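Local coordinates for cobalamin biosynthesis protein CobN (Mycobacterium tuberculosis, PDB 7C6O), which is the large, catalytic subunit of cobaltochelatase, which probably inserts cobalt into the corrin ring during the aerobic synthesis of cobalamin at the cost of ATP hydrolysis, at residues P259-S263 with Y843-A849; A277-I283 with R813-F819; Q285-S291 with L306-V312; W296-G302 with G566-S572; V312-E316 with T599-R603. All coordinates share one frame; numbering follows the deposited sequence.

Contact 1: residues P259-S263 with Y843-A849. With GOL (glycerol), chain D.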
# COMPACT_ATOMS: atom_id res chain seq x y z
N PRO A 259 12.20 2.99 12.33
CA PRO A 259 11.78 2.37 11.06
C PRO A 259 12.01 3.25 9.84
O PRO A 259 12.22 2.72 8.74
CB PRO A 259 10.28 2.10 11.29
CG PRO A 259 9.88 3.04 12.37
CD PRO A 259 11.08 3.17 13.26
N ALA A 260 11.99 4.58 10.01
CA ALA A 260 12.23 5.47 8.88
C ALA A 260 13.60 5.25 8.24
O ALA A 260 13.79 5.60 7.07
CB ALA A 260 12.10 6.93 9.32
N ALA A 261 14.55 4.68 8.97
CA ALA A 261 15.88 4.45 8.43
C ALA A 261 16.05 3.05 7.84
O ALA A 261 17.16 2.70 7.42
CB ALA A 261 16.94 4.69 9.51
N ALA A 262 14.98 2.26 7.78
CA ALA A 262 15.07 0.86 7.38
C ALA A 262 14.22 0.53 6.15
O ALA A 262 14.09 -0.65 5.81
CB ALA A 262 14.68 -0.06 8.54
N SER A 263 13.63 1.52 5.49
CA SER A 263 12.78 1.26 4.35
C SER A 263 13.63 1.26 3.07
O SER A 263 14.86 1.22 3.13
CB SER A 263 11.63 2.26 4.30
OG SER A 263 12.10 3.59 4.38
N TYR A 843 7.38 -4.87 3.51
CA TYR A 843 6.84 -3.72 4.22
C TYR A 843 7.06 -2.48 3.38
O TYR A 843 7.65 -2.54 2.29
CB TYR A 843 7.47 -3.60 5.61
CG TYR A 843 8.98 -3.49 5.63
CD1 TYR A 843 9.62 -2.26 5.50
CD2 TYR A 843 9.77 -4.62 5.82
CE1 TYR A 843 11.00 -2.17 5.53
CE2 TYR A 843 11.15 -4.53 5.86
CZ TYR A 843 11.76 -3.30 5.71
OH TYR A 843 13.13 -3.20 5.75
N SER A 844 6.59 -1.33 3.87
CA SER A 844 6.67 -0.11 3.09
C SER A 844 7.44 0.94 3.88
O SER A 844 8.68 0.87 3.94
CB SER A 844 5.27 0.36 2.68
OG SER A 844 4.41 0.49 3.80
N VAL A 845 6.77 1.92 4.48
CA VAL A 845 7.43 3.09 5.04
C VAL A 845 6.86 3.40 6.41
O VAL A 845 5.78 2.95 6.78
CB VAL A 845 7.29 4.32 4.12
CG1 VAL A 845 7.94 4.06 2.76
CG2 VAL A 845 5.83 4.70 3.95
N ASP A 846 7.62 4.18 7.17
CA ASP A 846 7.11 4.81 8.38
C ASP A 846 6.14 5.90 7.94
O ASP A 846 6.58 6.90 7.36
CB ASP A 846 8.26 5.39 9.21
CG ASP A 846 7.79 6.11 10.47
OD1 ASP A 846 6.57 6.14 10.74
OD2 ASP A 846 8.65 6.65 11.19
N PRO A 847 4.84 5.75 8.18
CA PRO A 847 3.88 6.73 7.65
C PRO A 847 3.95 8.09 8.32
O PRO A 847 3.35 9.04 7.80
CB PRO A 847 2.52 6.06 7.91
CG PRO A 847 2.77 5.21 9.12
CD PRO A 847 4.18 4.71 8.99
N LYS A 848 4.64 8.22 9.45
CA LYS A 848 4.86 9.50 10.10
C LYS A 848 6.14 10.18 9.64
O LYS A 848 6.47 11.26 10.13
CB LYS A 848 4.88 9.33 11.62
CG LYS A 848 3.55 8.84 12.20
CD LYS A 848 3.71 8.33 13.63
CE LYS A 848 4.07 9.45 14.59
NZ LYS A 848 2.99 10.47 14.70
N ALA A 849 6.87 9.57 8.70
CA ALA A 849 8.15 10.09 8.23
C ALA A 849 8.10 10.45 6.74
O ALA A 849 9.12 10.40 6.05
CB ALA A 849 9.27 9.10 8.50
C1 GOL D . 12.18 7.24 5.12
O1 GOL D . 12.95 8.17 5.81
C2 GOL D . 10.74 7.38 5.62
O2 GOL D . 10.16 8.55 5.15
C3 GOL D . 10.03 6.13 5.09
O3 GOL D . 10.16 5.13 6.06
O HOH W 1 11.26 6.36 12.41
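Two loops meet here: 259-263, which starts with a 3-10 turn, and 843-849, which ends in a type I beta turn from Asp846 to Ala849 with an Asx turn of Asp846 nested in it. One direct hydrogen bond joins them: Tyr843 OH gives its proton to Ala262 O at 2.7 Å. The acceptor lies in the plane of the phenol ring, and the C=O...OH angle is 160°. Chi1 of 56° sets CG between the backbone N and the carbonyl carbon and sends the ring across to the other loop; Phe317, outside both segments, stacks on it. At the opposite end the methyls Ala260 CB and Ala849 CB touch at 3.7 Å. Between these points Asp846 carries the polar load. Its CG is anti to the backbone N (Asp846 chi1 178°). OD1 receives Lys848 N from above the carboxylate plane, while OD2 takes a proton from a water that in turn accepts from Ala260 N, and also forms a salt bridge with Arg917. A glycerol, probably from the crystallisation liquor, sits between the loops; its O3 accepts from Asp846 N at 2.9 Å and pairs with Ser263 OG at 3.0 Å. Both segments thus share small polar bridges rather than a broad apolar face, and Asp846 is fixed by its own turn, by water and by arginine, which would be expected to favour its carboxylate form.

Contact 2: residues A277-I283 with R813-F819; sequences AALDIPI and RALDGRF
The backbones come closest where Asp280 faces Phe819, their CA atoms 4.7 Å apart; Asp280 closes a type I turn from Ala277 and has positive phi, and Gly817 ends its helix in a Schellman motif. Asp280 spreads its carboxylate between two arginines and a backbone amide. OD1 forms a salt bridge with Arg813 NH2 at 2.9 Å and accepts Phe819 N, also at 2.9 Å, on its anti side; OD2 takes Arg818 NH1 at 2.8 Å nearly along its own C-O axis. The carboxylate is turned only 13° from the Arg813 guanidinium and 19° from that of Arg818. Arg813 reaches this place through a bend at chi3 (66°), which also lets NH1 bond Phe819 O at 2.9 Å, so one guanidinium ties together both sides. A water bridges Asp280 OD2 and Arg813 NH2. Beyond the charges, Phe819 CE2 packs on Ala277 CB at 3.6 Å, and Pro282 CD lies against Gly817 O at 3.2 Å. The network joins the turn leading into strand 283-289 to the C-terminal end of helix 807-815; Arg360 binds the carbonyls of Asp280, Asp816 and Gly817, while Ile281 and Ile283 lean on strand 246-249 and Leu815 on strands 551-555 and 586-591.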
# COMPACT_ATOMS: atom_id res chain seq x y z
N ALA A 277 12.73 -14.68 13.74
CA ALA A 277 12.62 -15.46 12.51
C ALA A 277 13.18 -16.86 12.69
O ALA A 277 12.71 -17.80 12.04
CB ALA A 277 13.35 -14.75 11.37
N ALA A 278 14.16 -17.03 13.58
CA ALA A 278 14.75 -18.35 13.80
C ALA A 278 13.72 -19.34 14.33
O ALA A 278 13.86 -20.55 14.10
CB ALA A 278 15.93 -18.24 14.76
N LEU A 279 12.69 -18.86 15.03
CA LEU A 279 11.62 -19.75 15.47
C LEU A 279 10.89 -20.36 14.28
O LEU A 279 10.37 -21.48 14.38
CB LEU A 279 10.64 -19.00 16.36
CG LEU A 279 11.20 -18.31 17.61
CD1 LEU A 279 10.12 -17.45 18.25
CD2 LEU A 279 11.74 -19.33 18.60
N ASP A 280 10.84 -19.64 13.16
CA ASP A 280 10.23 -20.12 11.92
C ASP A 280 8.77 -20.52 12.13
O ASP A 280 8.33 -21.61 11.77
CB ASP A 280 11.03 -21.28 11.32
CG ASP A 280 10.70 -21.54 9.86
OD1 ASP A 280 10.22 -20.60 9.19
OD2 ASP A 280 10.90 -22.68 9.39
N ILE A 281 8.01 -19.61 12.74
CA ILE A 281 6.57 -19.82 12.93
C ILE A 281 5.85 -18.54 12.52
O ILE A 281 6.46 -17.46 12.47
CB ILE A 281 6.23 -20.20 14.39
CG1 ILE A 281 6.69 -19.11 15.36
CG2 ILE A 281 6.84 -21.55 14.76
CD1 ILE A 281 6.34 -19.40 16.80
N PRO A 282 4.57 -18.64 12.19
CA PRO A 282 3.80 -17.43 11.88
C PRO A 282 3.66 -16.55 13.11
O PRO A 282 3.39 -17.03 14.21
CB PRO A 282 2.44 -17.97 11.41
CG PRO A 282 2.71 -19.38 11.01
CD PRO A 282 3.78 -19.86 11.95
N ILE A 283 3.85 -15.25 12.91
CA ILE A 283 3.75 -14.25 13.97
C ILE A 283 2.66 -13.28 13.57
O ILE A 283 2.82 -12.53 12.59
CB ILE A 283 5.09 -13.54 14.21
CG1 ILE A 283 6.18 -14.56 14.56
CG2 ILE A 283 4.95 -12.48 15.30
CD1 ILE A 283 7.55 -13.95 14.77
N ARG A 813 6.87 -22.53 1.17
CA ARG A 813 7.13 -22.35 2.59
C ARG A 813 5.92 -21.74 3.29
O ARG A 813 5.57 -22.14 4.40
CB ARG A 813 8.37 -21.47 2.81
CG ARG A 813 9.68 -22.10 2.38
CD ARG A 813 10.89 -21.28 2.87
NE ARG A 813 11.01 -21.27 4.32
CZ ARG A 813 10.86 -20.19 5.09
NH1 ARG A 813 10.61 -19.01 4.54
NH2 ARG A 813 10.98 -20.29 6.41
N ALA A 814 5.28 -20.76 2.65
CA ALA A 814 4.10 -20.13 3.24
C ALA A 814 2.95 -21.12 3.36
O ALA A 814 2.22 -21.12 4.36
CB ALA A 814 3.69 -18.92 2.42
N LEU A 815 2.78 -21.98 2.34
CA LEU A 815 1.77 -23.04 2.42
C LEU A 815 2.07 -24.03 3.53
O LEU A 815 1.16 -24.73 3.99
CB LEU A 815 1.68 -23.77 1.08
CG LEU A 815 0.97 -23.03 -0.06
CD1 LEU A 815 1.27 -23.70 -1.39
CD2 LEU A 815 -0.53 -22.99 0.19
N ASP A 816 3.33 -24.10 3.97
CA ASP A 816 3.75 -24.94 5.08
C ASP A 816 3.72 -24.21 6.41
O ASP A 816 4.16 -24.77 7.42
CB ASP A 816 5.16 -25.46 4.82
CG ASP A 816 5.22 -26.97 4.78
OD1 ASP A 816 4.78 -27.55 3.77
OD2 ASP A 816 5.71 -27.56 5.77
N GLY A 817 3.22 -22.98 6.44
CA GLY A 817 3.14 -22.23 7.68
C GLY A 817 4.47 -21.82 8.25
O GLY A 817 4.61 -21.70 9.47
N ARG A 818 5.47 -21.60 7.41
CA ARG A 818 6.76 -21.13 7.89
C ARG A 818 6.81 -19.61 7.88
O ARG A 818 5.97 -18.94 7.27
CB ARG A 818 7.89 -21.71 7.03
CG ARG A 818 7.83 -23.23 6.95
CD ARG A 818 9.18 -23.84 6.63
NE ARG A 818 9.15 -25.29 6.74
CZ ARG A 818 9.54 -25.98 7.81
NH1 ARG A 818 10.00 -25.33 8.88
NH2 ARG A 818 9.48 -27.30 7.81
N PHE A 819 7.78 -19.06 8.59
CA PHE A 819 7.94 -17.61 8.63
C PHE A 819 8.49 -17.11 7.30
O PHE A 819 9.53 -17.59 6.82
CB PHE A 819 8.86 -17.19 9.78
CG PHE A 819 9.09 -15.71 9.86
CD1 PHE A 819 8.12 -14.87 10.38
CD2 PHE A 819 10.27 -15.15 9.40
CE1 PHE A 819 8.33 -13.50 10.46
CE2 PHE A 819 10.49 -13.78 9.47
CZ PHE A 819 9.52 -12.96 10.00
O HOH W 2 12.18 -22.65 6.47

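Contact 3: residues Q285-S291 with L306-V312; sequences QGLCLTS and LDVASQV
Gln311 reads the backbone of Cys288 with both ends of its amide: OE1 accepts Cys288 N at 2.9 Å, in the carbonyl plane and on a lone pair, and NE2 gives a proton to Cys288 O at 2.8 Å from well above that carbonyl's plane. This is a helix laid on a mixed beta sheet, with helix 305-313 running nearly antiparallel to strand 283-289, their short axes 150° apart and 9.4 Å at closest approach. One turn earlier Asp307 does a similar job at the strand's end. Its OD2 takes Thr290 N at 2.9 Å on the syn lone pair, while OD1 lies 2.8 Å from Thr290 OG1. In Gln311 CG is anti to the carbonyl carbon, chi1 -68°, and the extended chain carries the amide across to the strand. Waters bridge at both places. One molecule donates to Gln311 OE1 and Gly286 O and accepts from Gln285 NE2; a second donates to Asp307 OD2 and bonds Ser291 OG. Gln285 OE1 is taken up by Arg320, outside the pair. The apolar share is smaller: Leu287 CD2 meets Val312 CG2 at 4.1 Å, and Leu289 also packs on Pro325 and Phe328 of strand 321-331. Within the helix, Ser310 OG folds back on Leu306 O. The carbonyl of Gln311 is buried without a polar partner in the model: Gln285 CG presses on Gln311 O at 3.3 Å and Leu287 CD2 sits beside it.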
# COMPACT_ATOMS: atom_id res chain seq x y z
N GLN A 285 -0.09 -10.19 14.41
CA GLN A 285 -0.39 -9.05 15.26
C GLN A 285 -1.88 -9.05 15.59
O GLN A 285 -2.72 -8.81 14.72
CB GLN A 285 0.01 -7.74 14.59
CG GLN A 285 -0.03 -6.54 15.53
CD GLN A 285 1.25 -6.41 16.34
OE1 GLN A 285 2.33 -6.72 15.86
NE2 GLN A 285 1.13 -5.94 17.58
N GLY A 286 -2.20 -9.35 16.85
CA GLY A 286 -3.56 -9.18 17.33
C GLY A 286 -3.73 -7.76 17.83
O GLY A 286 -3.06 -7.36 18.78
N LEU A 287 -4.62 -7.00 17.20
CA LEU A 287 -4.69 -5.57 17.48
C LEU A 287 -5.42 -5.32 18.79
O LEU A 287 -6.47 -5.92 19.07
CB LEU A 287 -5.39 -4.84 16.33
CG LEU A 287 -4.79 -5.08 14.94
CD1 LEU A 287 -5.59 -4.35 13.88
CD2 LEU A 287 -3.32 -4.64 14.89
N CYS A 288 -4.85 -4.44 19.62
CA CYS A 288 -5.44 -4.01 20.88
C CYS A 288 -5.53 -2.49 20.80
O CYS A 288 -4.55 -1.79 21.08
CB CYS A 288 -4.60 -4.46 22.07
SG CYS A 288 -4.41 -6.24 22.20
N LEU A 289 -6.70 -1.98 20.42
CA LEU A 289 -6.81 -0.57 20.11
C LEU A 289 -6.71 0.28 21.37
O LEU A 289 -7.24 -0.07 22.42
CB LEU A 289 -8.13 -0.28 19.39
CG LEU A 289 -8.37 -1.09 18.12
CD1 LEU A 289 -9.50 -0.48 17.30
CD2 LEU A 289 -7.10 -1.18 17.29
N THR A 290 -6.00 1.40 21.25
CA THR A 290 -5.94 2.40 22.31
C THR A 290 -7.12 3.37 22.25
O THR A 290 -7.03 4.48 22.78
CB THR A 290 -4.62 3.17 22.24
OG1 THR A 290 -4.53 3.87 20.99
CG2 THR A 290 -3.45 2.22 22.36
N SER A 291 -8.20 2.96 21.60
CA SER A 291 -9.44 3.72 21.46
C SER A 291 -10.60 2.82 21.85
O SER A 291 -10.50 1.59 21.77
CB SER A 291 -9.61 4.23 20.03
OG SER A 291 -9.35 3.20 19.09
N LEU A 306 -2.37 6.85 15.61
CA LEU A 306 -1.33 6.25 16.44
C LEU A 306 -1.31 4.73 16.28
O LEU A 306 -0.24 4.12 16.17
CB LEU A 306 -1.53 6.63 17.91
CG LEU A 306 -0.90 5.69 18.94
CD1 LEU A 306 0.62 5.78 18.90
CD2 LEU A 306 -1.43 5.96 20.34
N ASP A 307 -2.49 4.10 16.28
CA ASP A 307 -2.54 2.65 16.18
C ASP A 307 -2.15 2.16 14.79
O ASP A 307 -1.57 1.08 14.66
CB ASP A 307 -3.92 2.14 16.57
CG ASP A 307 -4.17 2.22 18.07
OD1 ASP A 307 -3.24 2.64 18.80
OD2 ASP A 307 -5.28 1.87 18.51
N VAL A 308 -2.46 2.94 13.75
CA VAL A 308 -2.02 2.59 12.40
C VAL A 308 -0.50 2.47 12.35
O VAL A 308 0.05 1.49 11.84
CB VAL A 308 -2.53 3.62 11.37
CG1 VAL A 308 -1.86 3.38 10.01
CG2 VAL A 308 -4.04 3.55 11.25
N ALA A 309 0.19 3.46 12.90
CA ALA A 309 1.65 3.47 12.86
C ALA A 309 2.24 2.40 13.77
O ALA A 309 3.11 1.63 13.35
CB ALA A 309 2.18 4.85 13.25
N SER A 310 1.78 2.32 15.02
CA SER A 310 2.46 1.52 16.02
C SER A 310 2.05 0.05 16.02
O SER A 310 2.86 -0.80 16.40
CB SER A 310 2.22 2.10 17.42
OG SER A 310 0.83 2.15 17.72
N GLN A 311 0.82 -0.27 15.60
CA GLN A 311 0.37 -1.66 15.63
C GLN A 311 0.23 -2.29 14.26
O GLN A 311 -0.05 -3.49 14.18
CB GLN A 311 -0.97 -1.77 16.38
CG GLN A 311 -0.86 -1.47 17.86
CD GLN A 311 -2.13 -1.80 18.61
OE1 GLN A 311 -2.60 -2.94 18.57
NE2 GLN A 311 -2.69 -0.81 19.29
N VAL A 312 0.41 -1.53 13.18
CA VAL A 312 0.29 -2.10 11.85
C VAL A 312 1.52 -1.78 11.01
O VAL A 312 2.29 -2.68 10.65
CB VAL A 312 -1.00 -1.62 11.15
CG1 VAL A 312 -1.08 -2.20 9.74
CG2 VAL A 312 -2.22 -2.03 11.95
O HOH W 3 -1.33 -5.24 18.93
O HOH W 4 -7.47 2.74 17.27

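Contact 4: residues W296-G302 with G566-S572; sequences WCANDDG and GKTLGMS
The indole of Trp296 has the aliphatic chain of Lys567 across one face and backbone carbonyls at its edge. Lys567 CE stands 4.0 Å from the centroid of the five-membered ring, a CH-pi contact 16° off the normal. The two side chains cross at about a right angle, while NZ, farther out, can add at most a weak cation-pi attraction. In the ring plane, Trp296 NE1 donates to Gly570 O at 3.0 Å, and Met571 O lies near the same rim. Ser572 CB closes on the benzo end, 3.4 Å from CH2. Phe328 also meets the indole, its plane tilted by about 40°.

Above the five-membered ring Lys567 bends at chi4 (-53°), lifting its ammonium toward the end of helix 293-298, where NZ donates to Trp296 O at 2.9 Å and to Asn299 O at 2.8 Å. A water also accepts from NZ and donates to Asp300 OD2. These carbonyls at a helix C-terminus would suit a positive charge. Next along the chain, Thr568 N bonds Asp300 O at 2.8 Å, almost in line with the C=O, and Thr568 OG1 receives Gly302 N at 3.1 Å. Gly302 CA lies against Leu569 O.

One backbone bond and several side-chain-to-backbone bonds join the two segments, with the lysine spanning from one to the other. In the fold, the C-terminal end of helix 293-298 and the turn after it are pinned in this way to the loop between strand 551-555 and helix 576-581.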
# COMPACT_ATOMS: atom_id res chain seq x y z
N TRP A 296 -14.88 2.37 17.48
CA TRP A 296 -14.51 1.43 16.43
C TRP A 296 -15.74 0.93 15.68
O TRP A 296 -15.73 0.85 14.44
CB TRP A 296 -13.73 0.26 17.04
CG TRP A 296 -13.37 -0.84 16.08
CD1 TRP A 296 -12.41 -0.81 15.11
CD2 TRP A 296 -13.95 -2.15 16.04
NE1 TRP A 296 -12.37 -2.03 14.46
CE2 TRP A 296 -13.30 -2.86 15.01
CE3 TRP A 296 -14.96 -2.79 16.77
CZ2 TRP A 296 -13.62 -4.18 14.69
CZ3 TRP A 296 -15.28 -4.10 16.45
CH2 TRP A 296 -14.62 -4.78 15.42
N CYS A 297 -16.81 0.61 16.40
CA CYS A 297 -18.03 0.15 15.75
C CYS A 297 -18.70 1.25 14.94
O CYS A 297 -19.33 0.97 13.92
CB CYS A 297 -19.01 -0.40 16.79
SG CYS A 297 -18.52 -1.96 17.54
N ALA A 298 -18.57 2.50 15.38
CA ALA A 298 -19.34 3.59 14.80
C ALA A 298 -18.81 4.04 13.44
O ALA A 298 -19.60 4.44 12.58
CB ALA A 298 -19.38 4.78 15.76
N ASN A 299 -17.50 3.99 13.23
CA ASN A 299 -16.88 4.59 12.06
C ASN A 299 -16.31 3.52 11.14
O ASN A 299 -16.11 2.37 11.52
CB ASN A 299 -15.76 5.55 12.47
CG ASN A 299 -16.19 6.52 13.55
OD1 ASN A 299 -15.50 6.69 14.56
ND2 ASN A 299 -17.34 7.15 13.36
N ASP A 300 -16.05 3.93 9.89
CA ASP A 300 -15.22 3.14 8.99
C ASP A 300 -13.74 3.42 9.20
O ASP A 300 -12.90 2.71 8.63
CB ASP A 300 -15.59 3.40 7.53
CG ASP A 300 -16.95 2.85 7.16
OD1 ASP A 300 -17.86 3.65 6.86
OD2 ASP A 300 -17.12 1.61 7.19
N ASP A 301 -13.40 4.44 9.98
CA ASP A 301 -12.03 4.77 10.35
C ASP A 301 -11.65 3.88 11.52
O ASP A 301 -11.78 4.25 12.69
CB ASP A 301 -11.92 6.25 10.70
CG ASP A 301 -10.50 6.72 10.86
OD1 ASP A 301 -9.57 5.94 10.52
OD2 ASP A 301 -10.30 7.86 11.31
N GLY A 302 -11.15 2.68 11.20
CA GLY A 302 -11.06 1.63 12.21
C GLY A 302 -10.04 1.91 13.30
O GLY A 302 -10.32 1.68 14.48
N GLY A 566 -15.87 -1.64 3.76
CA GLY A 566 -15.62 -1.99 5.15
C GLY A 566 -14.74 -0.93 5.78
O GLY A 566 -14.49 0.12 5.19
N LYS A 567 -14.28 -1.23 6.99
CA LYS A 567 -13.40 -0.30 7.67
C LYS A 567 -12.06 -0.20 6.94
O LYS A 567 -11.65 -1.08 6.19
CB LYS A 567 -13.17 -0.73 9.12
CG LYS A 567 -14.46 -0.82 9.94
CD LYS A 567 -14.17 -1.05 11.41
CE LYS A 567 -15.45 -1.37 12.17
NZ LYS A 567 -16.52 -0.35 11.95
N THR A 568 -11.37 0.93 7.18
CA THR A 568 -10.04 1.15 6.62
C THR A 568 -9.10 -0.00 6.93
O THR A 568 -8.43 -0.54 6.05
CB THR A 568 -9.47 2.46 7.17
OG1 THR A 568 -9.47 2.41 8.60
CG2 THR A 568 -10.31 3.65 6.72
N LEU A 569 -9.04 -0.38 8.21
CA LEU A 569 -8.31 -1.55 8.67
C LEU A 569 -8.81 -1.85 10.08
O LEU A 569 -9.62 -1.10 10.64
CB LEU A 569 -6.79 -1.35 8.61
CG LEU A 569 -6.08 -0.44 9.62
CD1 LEU A 569 -4.57 -0.58 9.46
CD2 LEU A 569 -6.49 1.01 9.44
N GLY A 570 -8.32 -2.94 10.66
CA GLY A 570 -8.92 -3.44 11.88
C GLY A 570 -10.31 -3.99 11.59
O GLY A 570 -11.31 -3.50 12.13
N MET A 571 -10.37 -5.02 10.75
CA MET A 571 -11.64 -5.46 10.18
C MET A 571 -12.59 -5.96 11.27
O MET A 571 -12.17 -6.55 12.27
CB MET A 571 -11.41 -6.57 9.15
CG MET A 571 -10.29 -6.28 8.15
SD MET A 571 -10.34 -4.62 7.44
CE MET A 571 -11.84 -4.70 6.47
N SER A 572 -13.88 -5.70 11.06
CA SER A 572 -14.95 -6.14 11.94
C SER A 572 -15.71 -7.29 11.30
O SER A 572 -15.48 -7.66 10.14
CB SER A 572 -15.91 -4.99 12.25
OG SER A 572 -16.72 -4.69 11.12
O HOH W 5 -17.86 -0.15 9.46
O HOH W 6 -8.21 3.86 10.27

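Contact 5: residues V312-E316 with T599-R603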
# COMPACT_ATOMS: atom_id res chain seq x y z
N VAL A 312 0.41 -1.53 13.18
CA VAL A 312 0.29 -2.10 11.85
C VAL A 312 1.52 -1.78 11.01
O VAL A 312 2.29 -2.68 10.65
CB VAL A 312 -1.00 -1.62 11.15
CG1 VAL A 312 -1.08 -2.20 9.74
CG2 VAL A 312 -2.22 -2.03 11.95
N ALA A 313 1.74 -0.49 10.72
CA ALA A 313 2.75 -0.11 9.73
C ALA A 313 4.15 -0.55 10.14
O ALA A 313 4.89 -1.14 9.34
CB ALA A 313 2.72 1.40 9.50
N VAL A 314 4.54 -0.28 11.38
CA VAL A 314 5.88 -0.64 11.85
C VAL A 314 5.96 -2.14 12.13
O VAL A 314 6.96 -2.76 11.75
CB VAL A 314 6.29 0.20 13.07
CG1 VAL A 314 7.66 -0.23 13.59
CG2 VAL A 314 6.31 1.68 12.70
N PRO A 315 4.96 -2.77 12.77
CA PRO A 315 5.01 -4.24 12.89
C PRO A 315 5.16 -4.98 11.57
O PRO A 315 5.67 -6.10 11.56
CB PRO A 315 3.69 -4.58 13.58
CG PRO A 315 3.42 -3.39 14.43
CD PRO A 315 3.87 -2.21 13.59
N GLU A 316 4.73 -4.38 10.45
CA GLU A 316 4.97 -4.99 9.14
C GLU A 316 6.46 -5.10 8.83
O GLU A 316 6.87 -5.99 8.07
CB GLU A 316 4.27 -4.20 8.04
CG GLU A 316 2.76 -4.39 8.01
CD GLU A 316 2.07 -3.48 7.00
OE1 GLU A 316 2.71 -2.52 6.52
OE2 GLU A 316 0.89 -3.73 6.71
N THR A 599 0.09 -3.72 0.29
CA THR A 599 -0.17 -3.39 1.68
C THR A 599 -1.65 -3.51 2.02
O THR A 599 -2.02 -3.93 3.12
CB THR A 599 0.36 -1.98 1.98
OG1 THR A 599 1.78 -1.96 1.79
CG2 THR A 599 0.04 -1.57 3.39
N GLN A 600 -2.52 -3.15 1.07
CA GLN A 600 -3.95 -3.24 1.32
C GLN A 600 -4.37 -4.69 1.56
O GLN A 600 -5.22 -4.97 2.42
CB GLN A 600 -4.75 -2.63 0.17
CG GLN A 600 -6.23 -2.40 0.47
CD GLN A 600 -6.47 -1.28 1.48
OE1 GLN A 600 -5.89 -1.27 2.57
NE2 GLN A 600 -7.33 -0.34 1.12
N ALA A 601 -3.78 -5.62 0.81
CA ALA A 601 -4.06 -7.03 1.05
C ALA A 601 -3.52 -7.48 2.40
O ALA A 601 -4.15 -8.27 3.10
CB ALA A 601 -3.47 -7.88 -0.08
N LYS A 602 -2.34 -6.97 2.79
CA LYS A 602 -1.77 -7.31 4.09
C LYS A 602 -2.70 -6.89 5.23
O LYS A 602 -2.83 -7.61 6.23
CB LYS A 602 -0.41 -6.64 4.28
CG LYS A 602 0.70 -7.13 3.36
CD LYS A 602 1.92 -6.22 3.45
CE LYS A 602 2.65 -6.36 4.79
NZ LYS A 602 3.44 -7.63 4.87
N ARG A 603 -3.34 -5.74 5.09
CA ARG A 603 -4.05 -5.12 6.21
C ARG A 603 -5.54 -5.41 6.23
O ARG A 603 -6.13 -5.47 7.32
CB ARG A 603 -3.83 -3.60 6.19
CG ARG A 603 -2.36 -3.23 6.29
CD ARG A 603 -2.14 -1.73 6.30
NE ARG A 603 -0.71 -1.43 6.46
CZ ARG A 603 -0.20 -0.20 6.49
NH1 ARG A 603 -0.98 0.86 6.39
NH2 ARG A 603 1.11 -0.05 6.63
O HOH W 7 3.50 -2.00 4.03
O HOH W 8 5.75 -7.58 6.32
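Arg603 grips Glu316 side-on, through NE and NH2. NE meets OE2 at 2.8 Å and NH2 meets OE1 at 2.9 Å, both bonds nearly straight. The arginine is stretched out from CG to NE, which carries its guanidinium away from helix 595-604. Glu316 is extended beyond CG as well, and the two chains cross at about a right angle. The fit is not flat: both acceptor oxygens lie in the guanidinium plane, yet the donors come from above the carboxylate plane, and the two groups are turned 38° apart. Val312 CG1 rests on one face of the guanidinium, 3.4 Å from Arg603 NE; it points there because chi1 (178°) puts it anti to the backbone N. Lys602 curls at chi3 and chi4, laying CE 3.7 Å from Glu316 CD while its NZ turns to Asn841 and Phe842. A water donates to both Glu316 OE1 and Thr599 OG1, whose own partner is Pro595. With all its touching residues buried, this contact pairs two opposite charges in the interior; the bidentate bond probably keeps Glu316 ionised, and the second positive charge of Lys602 nearby would add to that.

Helix 305-313 connects four of the five contacts: contacts 3 and 5 share Val312 and have centres about 11 Å apart, and contact 1 reaches the same helix, Lys848 CD touching Ala309 CB at 3.8 Å and Pro847 CD touching Ala313 CB at 3.7 Å. Leu569 of contact 4 packs its CD1 on Val312 CG2 at 3.7 Å, so contacts 3, 4 and 5 meet around one valine. Contact 2 stands apart, its centre about 17 Å from that of contact 5 and about 29 Å from that of contact 4, though its first segment leads into the strand of contact 3. Contact 5 lies nearest the centre of the chain, about 8 Å from it. The sodium-binding residues Asp125 and Ser127 belong to none of the five.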